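PDB 2J5Z: ficolin-3 from Homo sapiens, which recognises sugars such as galactose through its trimeric fibrinogen-like domain, probably to tag foreign or altered surfaces in innate immunity. Local coordinates for residues S26-L31 with G77-E82; L39-D44 with G51-Q56; R67-Y72 with D127-A132; L85-L90 with F120-E125. All blocks are in the same frame, centred on the assembly; numbering follows the deposited sequence.

Contact 1: S26-L31 with G77-E82; sequences SGWYHL and GNQESE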
# COMPACT_ATOMS: atom_id res chain seq x y z
N SER A 26 0.55 5.53 -10.46
CA SER A 26 -0.74 5.01 -9.98
C SER A 26 -0.77 4.90 -8.46
O SER A 26 0.23 4.58 -7.83
CB SER A 26 -1.04 3.65 -10.61
OG SER A 26 -0.98 3.74 -12.02
N GLY A 27 -1.92 5.18 -7.85
CA GLY A 27 -2.00 5.03 -6.41
C GLY A 27 -3.17 5.82 -5.86
O GLY A 27 -4.02 6.28 -6.62
N TRP A 28 -3.18 6.02 -4.55
CA TRP A 28 -4.30 6.70 -3.88
C TRP A 28 -4.13 8.22 -3.86
O TRP A 28 -3.08 8.75 -3.46
CB TRP A 28 -4.51 6.12 -2.47
CG TRP A 28 -5.01 4.71 -2.56
CD1 TRP A 28 -4.26 3.57 -2.63
CD2 TRP A 28 -6.38 4.30 -2.67
NE1 TRP A 28 -5.08 2.47 -2.75
CE2 TRP A 28 -6.38 2.89 -2.78
CE3 TRP A 28 -7.60 4.98 -2.64
CZ2 TRP A 28 -7.56 2.15 -2.90
CZ3 TRP A 28 -8.77 4.25 -2.75
CH2 TRP A 28 -8.75 2.85 -2.87
N TYR A 29 -5.16 8.92 -4.33
CA TYR A 29 -5.15 10.37 -4.42
C TYR A 29 -6.48 10.89 -3.90
O TYR A 29 -7.46 10.18 -3.93
CB TYR A 29 -5.04 10.82 -5.87
CG TYR A 29 -3.69 10.55 -6.50
CD1 TYR A 29 -2.71 11.52 -6.49
CD2 TYR A 29 -3.42 9.32 -7.09
CE1 TYR A 29 -1.46 11.28 -7.08
CE2 TYR A 29 -2.19 9.07 -7.67
CZ TYR A 29 -1.22 10.06 -7.66
OH TYR A 29 0.01 9.82 -8.22
N HIS A 30 -6.52 12.14 -3.46
CA HIS A 30 -7.80 12.74 -3.09
C HIS A 30 -8.42 13.54 -4.23
O HIS A 30 -7.72 14.33 -4.89
CB HIS A 30 -7.63 13.59 -1.84
CG HIS A 30 -7.46 12.78 -0.60
ND1 HIS A 30 -8.45 12.66 0.35
CD2 HIS A 30 -6.43 12.02 -0.17
CE1 HIS A 30 -8.03 11.88 1.32
NE2 HIS A 30 -6.81 11.47 1.03
N LEU A 31 -9.70 13.31 -4.49
CA LEU A 31 -10.45 14.14 -5.43
C LEU A 31 -11.33 15.05 -4.60
O LEU A 31 -11.68 14.72 -3.48
CB LEU A 31 -11.36 13.30 -6.32
CG LEU A 31 -10.82 12.16 -7.18
CD1 LEU A 31 -11.89 11.66 -8.14
CD2 LEU A 31 -9.58 12.61 -7.94
N GLY A 77 -14.01 -1.98 2.17
CA GLY A 77 -12.83 -2.71 1.72
C GLY A 77 -11.52 -2.12 2.22
O GLY A 77 -11.51 -1.34 3.17
N ASN A 78 -10.42 -2.48 1.57
CA ASN A 78 -9.09 -2.07 2.01
C ASN A 78 -8.29 -1.46 0.85
O ASN A 78 -8.18 -2.08 -0.21
CB ASN A 78 -8.33 -3.27 2.61
CG ASN A 78 -7.05 -2.87 3.34
OD1 ASN A 78 -6.25 -2.09 2.83
ND2 ASN A 78 -6.85 -3.43 4.53
N GLN A 79 -7.75 -0.26 1.06
CA GLN A 79 -6.97 0.45 0.03
C GLN A 79 -5.88 -0.43 -0.62
O GLN A 79 -5.63 -0.34 -1.83
CB GLN A 79 -6.33 1.72 0.60
CG GLN A 79 -7.37 2.84 0.85
CD GLN A 79 -6.75 4.14 1.33
OE1 GLN A 79 -5.54 4.34 1.21
NE2 GLN A 79 -7.56 5.02 1.88
N GLU A 80 -5.26 -1.27 0.20
CA GLU A 80 -4.13 -2.12 -0.23
C GLU A 80 -4.57 -3.27 -1.12
O GLU A 80 -3.75 -3.88 -1.83
CB GLU A 80 -3.47 -2.69 1.03
CG GLU A 80 -2.17 -3.41 0.83
CD GLU A 80 -1.68 -4.06 2.12
OE1 GLU A 80 -2.51 -4.68 2.82
OE2 GLU A 80 -0.48 -3.94 2.43
N SER A 81 -5.86 -3.61 -1.06
CA SER A 81 -6.33 -4.78 -1.77
C SER A 81 -7.69 -4.55 -2.42
O SER A 81 -7.80 -3.75 -3.37
CB SER A 81 -6.35 -6.01 -0.84
OG SER A 81 -7.28 -5.90 0.24
N GLU A 82 -8.71 -5.20 -1.90
CA GLU A 82 -10.02 -5.24 -2.55
C GLU A 82 -10.96 -4.19 -1.98
O GLU A 82 -10.96 -3.94 -0.78
CB GLU A 82 -10.61 -6.63 -2.38
CG GLU A 82 -9.70 -7.73 -2.89
CD GLU A 82 -10.36 -9.09 -2.80
OE1 GLU A 82 -11.01 -9.37 -1.78
OE2 GLU A 82 -10.25 -9.86 -3.77

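Contact 2: L39-D44 with G51-Q56; sequences LPVFCD and GWLVFQ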
# COMPACT_ATOMS: atom_id res chain seq x y z
N LEU A 39 -12.44 12.88 -1.35
CA LEU A 39 -12.64 11.44 -1.44
C LEU A 39 -11.33 10.79 -1.88
O LEU A 39 -10.81 11.17 -2.92
CB LEU A 39 -13.71 11.15 -2.49
CG LEU A 39 -14.01 9.69 -2.83
CD1 LEU A 39 -14.60 8.97 -1.64
CD2 LEU A 39 -14.92 9.56 -4.05
N PRO A 40 -10.79 9.84 -1.09
CA PRO A 40 -9.64 9.07 -1.58
C PRO A 40 -10.09 8.11 -2.68
O PRO A 40 -11.10 7.43 -2.53
CB PRO A 40 -9.19 8.27 -0.35
CG PRO A 40 -9.93 8.89 0.81
CD PRO A 40 -11.19 9.42 0.26
N VAL A 41 -9.32 8.05 -3.77
CA VAL A 41 -9.62 7.15 -4.88
C VAL A 41 -8.31 6.62 -5.42
O VAL A 41 -7.27 7.26 -5.26
CB VAL A 41 -10.32 7.89 -6.06
CG1 VAL A 41 -11.64 8.53 -5.60
CG2 VAL A 41 -9.38 8.92 -6.64
N PHE A 42 -8.37 5.45 -6.05
CA PHE A 42 -7.20 4.88 -6.72
C PHE A 42 -7.18 5.31 -8.17
O PHE A 42 -8.12 5.00 -8.92
CB PHE A 42 -7.18 3.36 -6.63
CG PHE A 42 -5.90 2.76 -7.15
CD1 PHE A 42 -4.83 2.56 -6.29
CD2 PHE A 42 -5.77 2.43 -8.48
CE1 PHE A 42 -3.64 2.02 -6.75
CE2 PHE A 42 -4.57 1.89 -8.96
CZ PHE A 42 -3.51 1.69 -8.08
N CYS A 43 -6.12 6.02 -8.56
CA CYS A 43 -5.96 6.43 -9.96
C CYS A 43 -4.95 5.52 -10.63
O CYS A 43 -3.84 5.34 -10.11
CB CYS A 43 -5.42 7.85 -10.04
SG CYS A 43 -6.56 9.13 -9.44
N ASP A 44 -5.34 4.93 -11.75
CA ASP A 44 -4.38 4.17 -12.56
C ASP A 44 -3.84 5.14 -13.59
O ASP A 44 -4.57 5.58 -14.48
CB ASP A 44 -5.06 2.97 -13.22
CG ASP A 44 -4.11 2.17 -14.11
OD1 ASP A 44 -3.15 2.76 -14.64
OD2 ASP A 44 -4.35 0.95 -14.28
N GLY A 51 -5.09 7.88 -16.24
CA GLY A 51 -6.20 8.77 -15.86
C GLY A 51 -7.47 8.03 -15.47
O GLY A 51 -8.57 8.62 -15.47
N TRP A 52 -7.34 6.76 -15.13
CA TRP A 52 -8.50 5.93 -14.77
C TRP A 52 -8.79 5.91 -13.28
O TRP A 52 -7.90 5.65 -12.48
CB TRP A 52 -8.29 4.49 -15.22
CG TRP A 52 -8.17 4.30 -16.70
CD1 TRP A 52 -7.02 4.27 -17.43
CD2 TRP A 52 -9.24 4.06 -17.61
NE1 TRP A 52 -7.31 4.05 -18.75
CE2 TRP A 52 -8.67 3.92 -18.89
CE3 TRP A 52 -10.62 3.96 -17.48
CZ2 TRP A 52 -9.43 3.68 -20.03
CZ3 TRP A 52 -11.39 3.74 -18.62
CH2 TRP A 52 -10.79 3.60 -19.87
N LEU A 53 -10.04 6.15 -12.91
CA LEU A 53 -10.46 6.05 -11.52
C LEU A 53 -10.95 4.62 -11.29
O LEU A 53 -11.97 4.21 -11.84
CB LEU A 53 -11.59 7.05 -11.23
CG LEU A 53 -11.87 7.43 -9.78
CD1 LEU A 53 -12.82 8.64 -9.76
CD2 LEU A 53 -12.44 6.24 -9.00
N VAL A 54 -10.22 3.86 -10.49
CA VAL A 54 -10.57 2.47 -10.22
C VAL A 54 -11.53 2.41 -9.06
O VAL A 54 -11.16 2.79 -7.94
CB VAL A 54 -9.32 1.63 -9.89
CG1 VAL A 54 -9.70 0.15 -9.64
CG2 VAL A 54 -8.28 1.77 -11.03
N PHE A 55 -12.75 1.94 -9.31
CA PHE A 55 -13.76 1.98 -8.24
C PHE A 55 -14.10 0.61 -7.66
O PHE A 55 -14.83 0.52 -6.67
CB PHE A 55 -15.04 2.72 -8.68
CG PHE A 55 -15.84 2.04 -9.79
CD1 PHE A 55 -16.84 1.13 -9.49
CD2 PHE A 55 -15.62 2.38 -11.12
CE1 PHE A 55 -17.59 0.51 -10.51
CE2 PHE A 55 -16.37 1.79 -12.15
CZ PHE A 55 -17.36 0.86 -11.84
N GLN A 56 -13.61 -0.46 -8.29
CA GLN A 56 -13.81 -1.83 -7.78
C GLN A 56 -12.58 -2.66 -8.10
O GLN A 56 -11.99 -2.50 -9.16
CB GLN A 56 -15.06 -2.47 -8.40
CG GLN A 56 -15.48 -3.81 -7.74
CD GLN A 56 -15.03 -5.06 -8.51
OE1 GLN A 56 -14.06 -5.04 -9.26
NE2 GLN A 56 -15.76 -6.15 -8.32
O HOH W 1 -10.93 4.13 -5.67

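Contact 3: R67-Y72 with D127-A132; sequences RSWSSY and DHYQLA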
# COMPACT_ATOMS: atom_id res chain seq x y z
N ARG A 67 -22.37 -7.89 1.09
CA ARG A 67 -22.68 -6.83 2.02
C ARG A 67 -24.00 -6.14 1.72
O ARG A 67 -24.58 -6.30 0.64
CB ARG A 67 -21.57 -5.78 2.03
CG ARG A 67 -20.18 -6.34 2.19
CD ARG A 67 -19.72 -6.34 3.64
NE ARG A 67 -18.28 -6.57 3.69
CZ ARG A 67 -17.38 -5.70 4.14
NH1 ARG A 67 -17.75 -4.52 4.65
NH2 ARG A 67 -16.10 -6.05 4.12
N SER A 68 -24.43 -5.33 2.68
CA SER A 68 -25.75 -4.76 2.71
C SER A 68 -25.84 -3.50 1.87
O SER A 68 -24.82 -2.97 1.42
CB SER A 68 -26.11 -4.39 4.13
OG SER A 68 -25.24 -3.36 4.57
N TRP A 69 -27.06 -3.02 1.71
CA TRP A 69 -27.34 -1.79 0.98
C TRP A 69 -26.47 -0.64 1.48
O TRP A 69 -25.86 0.08 0.67
CB TRP A 69 -28.83 -1.42 1.12
CG TRP A 69 -29.19 -0.22 0.33
CD1 TRP A 69 -29.31 1.05 0.78
CD2 TRP A 69 -29.44 -0.19 -1.07
NE1 TRP A 69 -29.63 1.89 -0.26
CE2 TRP A 69 -29.71 1.15 -1.41
CE3 TRP A 69 -29.45 -1.15 -2.08
CZ2 TRP A 69 -30.01 1.54 -2.72
CZ3 TRP A 69 -29.75 -0.76 -3.37
CH2 TRP A 69 -30.02 0.57 -3.68
N SER A 70 -26.41 -0.48 2.80
CA SER A 70 -25.70 0.66 3.40
C SER A 70 -24.21 0.58 3.15
O SER A 70 -23.55 1.60 2.92
CB SER A 70 -25.99 0.77 4.90
OG SER A 70 -25.58 -0.40 5.58
N SER A 71 -23.68 -0.63 3.21
CA SER A 71 -22.28 -0.90 2.90
C SER A 71 -21.96 -0.59 1.44
O SER A 71 -20.97 0.08 1.14
CB SER A 71 -21.95 -2.37 3.20
OG SER A 71 -21.88 -2.59 4.59
N TYR A 72 -22.80 -1.05 0.52
CA TYR A 72 -22.60 -0.72 -0.88
C TYR A 72 -22.77 0.76 -1.13
O TYR A 72 -22.11 1.33 -2.01
CB TYR A 72 -23.47 -1.58 -1.81
CG TYR A 72 -22.75 -2.84 -2.15
CD1 TYR A 72 -21.76 -2.85 -3.13
CD2 TYR A 72 -22.96 -4.01 -1.41
CE1 TYR A 72 -21.06 -3.99 -3.42
CE2 TYR A 72 -22.25 -5.17 -1.69
CZ TYR A 72 -21.28 -5.14 -2.70
OH TYR A 72 -20.55 -6.26 -3.03
N ASP A 127 -33.62 6.18 -6.82
CA ASP A 127 -33.74 5.31 -7.99
C ASP A 127 -32.90 4.05 -7.83
O ASP A 127 -32.62 3.34 -8.80
CB ASP A 127 -33.36 6.08 -9.25
CG ASP A 127 -34.38 7.15 -9.62
OD1 ASP A 127 -35.59 6.83 -9.70
OD2 ASP A 127 -33.99 8.31 -9.84
N HIS A 128 -32.49 3.77 -6.60
CA HIS A 128 -31.79 2.54 -6.27
C HIS A 128 -30.46 2.41 -7.02
O HIS A 128 -30.05 1.30 -7.34
CB HIS A 128 -32.66 1.33 -6.56
CG HIS A 128 -34.06 1.47 -6.05
ND1 HIS A 128 -34.34 1.69 -4.72
CD2 HIS A 128 -35.25 1.44 -6.69
CE1 HIS A 128 -35.65 1.79 -4.56
NE2 HIS A 128 -36.23 1.65 -5.74
N TYR A 129 -29.83 3.54 -7.29
CA TYR A 129 -28.50 3.55 -7.95
C TYR A 129 -28.55 2.80 -9.26
O TYR A 129 -27.61 2.09 -9.63
CB TYR A 129 -27.38 3.03 -7.02
CG TYR A 129 -27.18 3.89 -5.78
CD1 TYR A 129 -26.81 5.22 -5.89
CD2 TYR A 129 -27.35 3.34 -4.50
CE1 TYR A 129 -26.63 6.02 -4.76
CE2 TYR A 129 -27.16 4.14 -3.34
CZ TYR A 129 -26.81 5.47 -3.49
OH TYR A 129 -26.62 6.25 -2.39
N GLN A 130 -29.66 2.99 -9.96
CA GLN A 130 -29.90 2.35 -11.26
C GLN A 130 -28.73 2.63 -12.21
O GLN A 130 -28.23 3.75 -12.30
CB GLN A 130 -31.22 2.87 -11.84
CG GLN A 130 -31.58 2.34 -13.22
CD GLN A 130 -32.91 2.91 -13.70
OE1 GLN A 130 -33.93 2.83 -13.01
NE2 GLN A 130 -32.91 3.49 -14.89
N LEU A 131 -28.31 1.60 -12.93
CA LEU A 131 -27.22 1.74 -13.88
C LEU A 131 -27.69 2.40 -15.16
O LEU A 131 -28.72 2.01 -15.74
CB LEU A 131 -26.65 0.36 -14.23
CG LEU A 131 -25.53 0.33 -15.29
CD1 LEU A 131 -24.30 1.13 -14.86
CD2 LEU A 131 -25.16 -1.11 -15.54
N ALA A 132 -26.94 3.41 -15.60
CA ALA A 132 -27.10 3.96 -16.96
C ALA A 132 -25.79 3.72 -17.73
O ALA A 132 -24.79 4.43 -17.55
CB ALA A 132 -27.42 5.45 -16.90

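Contact 4: L85-L90 with F120-E125; sequences LGNENL and FRLLGE. With ACT (acetate ion), chain F.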
# COMPACT_ATOMS: atom_id res chain seq x y z
N LEU A 85 -15.89 1.36 -4.12
CA LEU A 85 -15.75 2.76 -3.74
C LEU A 85 -17.00 3.32 -3.05
O LEU A 85 -16.90 4.19 -2.19
CB LEU A 85 -15.44 3.62 -4.98
CG LEU A 85 -15.13 5.09 -4.72
CD1 LEU A 85 -13.86 5.27 -3.90
CD2 LEU A 85 -15.00 5.81 -6.08
N GLY A 86 -18.16 2.80 -3.45
CA GLY A 86 -19.44 3.22 -2.88
C GLY A 86 -20.39 3.83 -3.90
O GLY A 86 -20.01 4.67 -4.69
N ASN A 87 -21.65 3.40 -3.86
CA ASN A 87 -22.63 3.86 -4.84
C ASN A 87 -22.90 5.35 -4.76
O ASN A 87 -23.06 6.01 -5.79
CB ASN A 87 -23.93 3.08 -4.68
CG ASN A 87 -23.78 1.62 -5.07
OD1 ASN A 87 -22.83 1.24 -5.75
ND2 ASN A 87 -24.72 0.80 -4.62
N GLU A 88 -22.96 5.90 -3.54
CA GLU A 88 -23.19 7.34 -3.43
C GLU A 88 -22.04 8.16 -4.02
O GLU A 88 -22.28 9.15 -4.72
CB GLU A 88 -23.51 7.73 -1.98
CG GLU A 88 -23.81 9.21 -1.80
CD GLU A 88 -25.10 9.67 -2.50
OE1 GLU A 88 -25.98 8.83 -2.81
OE2 GLU A 88 -25.23 10.91 -2.71
N ASN A 89 -20.81 7.73 -3.78
CA ASN A 89 -19.63 8.34 -4.41
C ASN A 89 -19.73 8.26 -5.94
O ASN A 89 -19.53 9.26 -6.66
CB ASN A 89 -18.36 7.63 -3.91
CG ASN A 89 -18.02 8.01 -2.49
OD1 ASN A 89 -18.24 9.15 -2.08
ND2 ASN A 89 -17.47 7.05 -1.72
N LEU A 90 -20.08 7.09 -6.45
CA LEU A 90 -20.22 6.88 -7.89
C LEU A 90 -21.33 7.74 -8.49
O LEU A 90 -21.16 8.35 -9.55
CB LEU A 90 -20.45 5.40 -8.22
CG LEU A 90 -19.21 4.51 -8.06
CD1 LEU A 90 -19.55 3.02 -8.05
CD2 LEU A 90 -18.16 4.79 -9.14
N PHE A 120 -20.75 5.56 -18.33
CA PHE A 120 -21.23 4.89 -17.13
C PHE A 120 -21.72 5.96 -16.17
O PHE A 120 -21.03 6.95 -15.91
CB PHE A 120 -20.07 4.09 -16.49
CG PHE A 120 -20.37 3.52 -15.12
CD1 PHE A 120 -20.76 2.18 -14.98
CD2 PHE A 120 -20.21 4.29 -13.97
CE1 PHE A 120 -21.01 1.64 -13.71
CE2 PHE A 120 -20.46 3.76 -12.71
CZ PHE A 120 -20.84 2.44 -12.58
N ARG A 121 -22.92 5.76 -15.64
CA ARG A 121 -23.48 6.69 -14.67
C ARG A 121 -24.42 5.93 -13.77
O ARG A 121 -25.09 5.00 -14.21
CB ARG A 121 -24.25 7.79 -15.42
CG ARG A 121 -24.95 8.79 -14.56
CD ARG A 121 -25.44 9.98 -15.40
NE ARG A 121 -26.36 9.53 -16.44
CZ ARG A 121 -27.68 9.46 -16.30
NH1 ARG A 121 -28.27 9.84 -15.16
NH2 ARG A 121 -28.43 9.04 -17.32
N LEU A 122 -24.46 6.29 -12.48
CA LEU A 122 -25.48 5.72 -11.61
C LEU A 122 -26.48 6.79 -11.23
O LEU A 122 -26.10 7.93 -10.92
CB LEU A 122 -24.87 5.14 -10.32
CG LEU A 122 -23.86 4.01 -10.41
CD1 LEU A 122 -23.58 3.46 -9.00
CD2 LEU A 122 -24.36 2.90 -11.34
N LEU A 123 -27.76 6.43 -11.26
CA LEU A 123 -28.79 7.33 -10.75
C LEU A 123 -28.64 7.41 -9.24
O LEU A 123 -27.80 6.72 -8.67
CB LEU A 123 -30.18 6.85 -11.15
CG LEU A 123 -30.62 7.24 -12.58
CD1 LEU A 123 -29.67 6.64 -13.61
CD2 LEU A 123 -32.06 6.83 -12.87
N GLY A 124 -29.43 8.27 -8.60
CA GLY A 124 -29.35 8.48 -7.14
C GLY A 124 -30.01 7.39 -6.30
O GLY A 124 -30.55 6.42 -6.84
N GLU A 125 -29.98 7.53 -4.98
CA GLU A 125 -30.45 6.46 -4.10
C GLU A 125 -31.96 6.20 -4.20
O GLU A 125 -32.42 5.07 -4.01
CB GLU A 125 -30.07 6.75 -2.64
CG GLU A 125 -30.31 5.54 -1.75
CD GLU A 125 -29.82 5.73 -0.33
OE1 GLU A 125 -29.40 6.86 0.00
OE2 GLU A 125 -29.86 4.74 0.44
C ACT F . -28.37 10.93 -4.27
O ACT F . -27.52 11.78 -3.83
OXT ACT F . -28.16 9.70 -4.09
CH3 ACT F . -29.58 11.39 -5.00

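Contact 1: S26-L31 with G77-E82
Trp28 and Gln79 make this contact between them. The tight part lies over one face of the indole: Gln79 CG sits 3.7 Å from the centroid of the Trp28 six-membered ring, 8° off the normal, a CH-pi contact. Beyond CG the extended chain carries the amide back across the ring system, its plane tilted 23° from the indole in a stack, with Gln79 OE1 3.8 Å from Trp28 CG. Trp28 NE1 also reaches the backbone O of Gln79 at 3.0 Å, a weak bond bent to 129°. On the looser side the chain of 77-82 curls away through a type I turn from Asn78 to Ser81, closed by the backbone bond from Ser81 N to Asn78 O at 2.9 Å. Glu80, in the middle of that turn, is exposed and takes no part; it packs on Glu80 of the third subunit. This is a surface contact at the trimer interface: Leu25 of the third subunit packs on both Trp28 and Gln79. Within its own chain, Trp28 meets Phe42 and Phe83 edge-to-face, so strand 28-32, its neighbour 38-44 and the loop between strands 76-77 and 83-84 come together round one indole.

Contact 2: L39-D44 with G51-Q56
Phe42 and Val54 lie side by side and point the same way across the hairpin formed by strands 38-44 and 52-58. Val54 CG2 comes to the edge of the phenyl ring, near its plane, 3.6 Å from Phe42 CD2; with Phe42 CG anti to the backbone N (chi1 -172°), that edge is turned to the valine. Asp44 and Trp52 flank the same face of the sheet, their CB atoms 4.1 Å apart. On the opposite face Val41 and Leu53 cross at about a right angle, Leu53 CD2 reaching Val41 CB at 4.0 Å, while Cys43, paired with Leu53, carries its SG to a disulfide with Cys15. The strands are antiparallel but strongly twisted, their axes 131° apart. Val54 N bonds to Phe42 O, and Asp44 N to Trp52 O at 2.8 Å. At the turn end a G1 bulge brings two donors to Asp44 O, Trp52 N at 3.1 Å and Gly51 N at 2.9 Å. At the other end the strands splay, and a water bridges Phe42 N to Val54 O. The hairpin thus joins apolar packing on both faces to a backbone ladder completed by water. In the buried carboxylate, Asp44 OD2 is salt-bridged to Arg217 while OD1 accepts from the backbone N of Asp46 and Thr47, which together probably favour the charged form.

Contact 3: R67-Y72 with D127-A132
Trp69 swings its CG anti to the backbone N (chi1 -176°), which carries the indole out from the first turn of helix 69-74 to the loop at His128 and Tyr129. Tyr129 takes the other course, CG anti to the carbonyl carbon (chi1 -63°), and its side chain crosses that of Trp69 at a slant. The two rings are near parallel, with planes 27° apart, but slid so far that they barely overlap: the centroid of the Trp69 six-membered ring is 5.7 Å from that of Tyr129. The closest atoms of the pair are Trp69 CZ2 and Tyr129 CD2, 3.7 Å apart. The far corner of the indole runs into backbone, with His128 CA lying near the ring plane 3.7 Å from Trp69 CH2 and His128 CB at 4.0 Å from the same atom. Both His128 and Tyr129 have positive phi, a compact kink that presents main chain to the indole. The helix behind starts at Ser68, whose OG receives a weak capping bond from Ser71 N at 3.4 Å. Between the two segments the contact is apolar, and the polar ends of the rings look elsewhere: Trp69 NE1 donates to Glu125, and Tyr129 OH bonds to Glu88. His160 also meets Trp69 edge-to-face. Each ring of the pair thus has an acidic partner for its polar atom, which probably limits how it can turn.

Contact 4: L85-L90 with F120-E125
Leu90 and Leu122 pack helix 87-94 against the end of strand 112-122, a helix-on-sheet contact inside the fibrinogen-like domain. The apolar part is small and buried. Leu122 CD1 is its centre, 3.8 Å from Leu90 CB, and the two leucines lie slantwise to each other. With Leu122 CG anti to its carbonyl carbon (chi1 -61°), the same methyl also comes 4.0 Å from Asn87 OD1. Two residues earlier in the strand, Phe120 approaches more loosely, its CE2 4.4 Å from Leu90 CD2. Phe55 of strand 52-58 touches both Leu90 and Phe120, extending this apolar patch into the central sheet.

Polar bonds stay within the helical segment or go to other parts of the fold. At the start of the helix, with Gly86 in the N-cap position, Asn89 ND2 donates to Leu85 O at 3.0 Å; the acceptor is in the amide plane, but the donor stands above the carbonyl plane. Leu122 N bonds to Thr94 OG1, a second tie between strand and helix.

The charged part lies at the outer end, where an acetate, probably from the crystallisation liquor, fits between Glu88 and Glu125. Glu88 OE1 is 2.7 Å from acetate OXT, and Glu88 OE2 is 2.7 Å from acetate O. Oxygens this close imply that one of the two acid groups probably holds a proton and donates it. Glu88 is also held by Tyr129 OH and Gln92 NE2, and Glu125 OE2 is salt-bridged to Arg73. From the loop after the strand, Glu125 N donates to the same OXT at 3.0 Å, with an angle of 154° at the hydrogen.

How the contacts relate
Contacts 1 and 2 are neighbours, their centres about 7 Å apart: strands 28-32 and 38-44 are joined by backbone bonds such as Tyr29 O to Val41 N at 2.8 Å. Contacts 3 and 4 form a second pair, also with centres about 7 Å apart, linked by Tyr129 OH to Glu88 OE1 at 2.7 Å. Contact 2 connects the pairs through Phe55, whose O lies 2.9 Å from Leu85 N in contact 4. Contact 1 faces the other subunits of the trimer. Contact 3 is on the calcium side, the His128 side chain about 12 Å from the ion held by Asp159, Asp161, Ser163 and Ser165; the galactose pocket, which includes Tyr181 and Tyr199, uses residues outside all four contacts.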